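Local coordinates for protein interleukin-15 receptor alpha chain (Mus musculus, PDB 2PSM) that probably binds the cytokine interleukin-15 with its sushi domain, as the alpha chain of the interleukin-15 receptor, at residues S31-V36 with A62-P67. Numbering follows the deposited sequence.
Sequences SRERYV and AHWTTP
W64 and P67 reach across to S31, E33 and Y35 in the sushi (SCR) domain, a small module braced by the disulfides C11-C53 and C37-C71, and the contact illustrates how large side chains can join two strands that are not adjacent in a sheet. Between strand 32-37 and strand 61-64 runs strand 50-56, antiparallel to both, and the side chains meet over it without a hydrogen bond across the two segments. Just before the crossing, H63 ND1 donates to the carbonyl O of the following residue, W64, at 3.0 Å; the bond is nearly straight at the hydrogen (177°), yet the donor sits well above the carbonyl plane. W64 then reaches past strand 50-56 toward strand 32-37. Its CG stands anti to its carbonyl carbon (chi1 -72°), and the six-membered end of the indole meets the other strand, where CH2 lies 3.6 Å from E33 CG and CZ3 lies 3.8 Å from S31 O. The indole NE1 is hydrogen-bonded to P12 O. E33 chi1 puts CG against the indole, and the bend at chi2 (-70°) turns the carboxylate, almost perpendicular to the ring plane, toward its hydrogen bonds with K25 N and N26 N; S31 OG bonds to N26 O. The side chain of R32 points away from W64 and P67; R32 and R34 form salt bridges with acidic residues of another protein's chain. Past the strand, the chain brings P67 over to Y35, whose OH is hydrogen-bonded to V15 O; here P67 CB rests 3.9 Å from Y35 CE2.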
# COMPACT_ATOMS: atom_id res chain seq x y z
N SER B 31 -19.70 -3.09 5.66
CA SER B 31 -19.17 -1.81 6.14
C SER B 31 -17.65 -1.83 6.21
O SER B 31 -17.05 -2.83 6.62
CB SER B 31 -19.73 -1.47 7.52
OG SER B 31 -19.16 -0.25 7.99
N ARG B 32 -17.03 -0.72 5.83
CA ARG B 32 -15.57 -0.57 5.85
C ARG B 32 -15.21 0.57 6.78
O ARG B 32 -15.59 1.72 6.54
CB ARG B 32 -15.06 -0.27 4.43
CG ARG B 32 -15.41 -1.34 3.42
CD ARG B 32 -15.15 -0.90 1.98
NE ARG B 32 -14.03 -1.62 1.38
CZ ARG B 32 -12.79 -1.17 1.32
NH1 ARG B 32 -12.49 0.01 1.83
NH2 ARG B 32 -11.84 -1.91 0.76
N GLU B 33 -14.48 0.26 7.85
CA GLU B 33 -14.08 1.28 8.83
C GLU B 33 -12.57 1.32 8.90
O GLU B 33 -11.89 0.39 8.49
CB GLU B 33 -14.66 0.94 10.21
CG GLU B 33 -16.19 0.84 10.29
CD GLU B 33 -16.90 2.19 10.15
OE1 GLU B 33 -16.33 3.23 10.54
OE2 GLU B 33 -18.05 2.21 9.67
N ARG B 34 -12.03 2.41 9.45
CA ARG B 34 -10.59 2.54 9.55
C ARG B 34 -10.10 3.07 10.88
O ARG B 34 -10.65 4.03 11.42
CB ARG B 34 -10.06 3.47 8.44
CG ARG B 34 -10.05 2.86 7.05
CD ARG B 34 -9.48 3.85 6.03
NE ARG B 34 -9.57 3.34 4.67
CZ ARG B 34 -8.75 2.42 4.16
NH1 ARG B 34 -7.77 1.92 4.91
NH2 ARG B 34 -8.91 2.00 2.91
N TYR B 35 -9.06 2.43 11.40
CA TYR B 35 -8.42 2.85 12.64
C TYR B 35 -7.66 4.12 12.30
O TYR B 35 -7.34 4.36 11.13
CB TYR B 35 -7.41 1.79 13.09
CG TYR B 35 -8.01 0.53 13.67
CD1 TYR B 35 -8.33 0.44 15.02
CD2 TYR B 35 -8.26 -0.58 12.86
CE1 TYR B 35 -8.88 -0.72 15.56
CE2 TYR B 35 -8.80 -1.75 13.39
CZ TYR B 35 -9.11 -1.81 14.74
OH TYR B 35 -9.67 -2.95 15.27
N VAL B 36 -7.36 4.92 13.31
CA VAL B 36 -6.60 6.15 13.13
C VAL B 36 -5.49 6.12 14.17
O VAL B 36 -5.77 6.03 15.37
CB VAL B 36 -7.47 7.41 13.37
CG1 VAL B 36 -6.60 8.67 13.35
CG2 VAL B 36 -8.55 7.50 12.30
N ALA B 62 -21.49 -12.36 11.61
CA ALA B 62 -20.54 -11.45 10.99
C ALA B 62 -19.38 -11.18 11.93
O ALA B 62 -19.50 -11.31 13.15
CB ALA B 62 -21.24 -10.14 10.62
N HIS B 63 -18.25 -10.80 11.35
CA HIS B 63 -17.05 -10.48 12.12
C HIS B 63 -16.21 -9.52 11.30
O HIS B 63 -16.34 -9.44 10.07
CB HIS B 63 -16.24 -11.76 12.39
CG HIS B 63 -15.66 -12.37 11.16
ND1 HIS B 63 -14.52 -11.89 10.55
CD2 HIS B 63 -16.07 -13.42 10.40
CE1 HIS B 63 -14.26 -12.60 9.47
NE2 HIS B 63 -15.19 -13.54 9.35
N TRP B 64 -15.36 -8.77 11.99
CA TRP B 64 -14.47 -7.82 11.35
C TRP B 64 -13.27 -8.58 10.80
O TRP B 64 -12.80 -9.53 11.43
CB TRP B 64 -13.98 -6.79 12.36
CG TRP B 64 -15.02 -5.82 12.80
CD1 TRP B 64 -15.61 -5.73 14.03
CD2 TRP B 64 -15.58 -4.76 12.01
NE1 TRP B 64 -16.50 -4.69 14.06
CE2 TRP B 64 -16.50 -4.07 12.84
CE3 TRP B 64 -15.38 -4.32 10.70
CZ2 TRP B 64 -17.23 -2.97 12.38
CZ3 TRP B 64 -16.11 -3.22 10.25
CH2 TRP B 64 -17.03 -2.56 11.09
N THR B 65 -12.79 -8.18 9.63
CA THR B 65 -11.62 -8.83 9.05
C THR B 65 -10.46 -8.51 9.99
O THR B 65 -10.53 -7.53 10.74
CB THR B 65 -11.30 -8.29 7.65
OG1 THR B 65 -11.36 -6.86 7.66
CG2 THR B 65 -12.28 -8.84 6.64
N THR B 66 -9.41 -9.32 9.96
CA THR B 66 -8.27 -9.09 10.84
C THR B 66 -7.38 -7.96 10.34
O THR B 66 -6.84 -8.02 9.23
CB THR B 66 -7.43 -10.37 10.97
OG1 THR B 66 -8.26 -11.42 11.48
CG2 THR B 66 -6.27 -10.14 11.92
N PRO B 67 -7.20 -6.91 11.16
CA PRO B 67 -6.36 -5.77 10.77
C PRO B 67 -4.87 -6.09 10.77
O PRO B 67 -4.40 -6.91 11.55
CB PRO B 67 -6.74 -4.70 11.80
CG PRO B 67 -7.00 -5.52 13.03
CD PRO B 67 -7.79 -6.70 12.49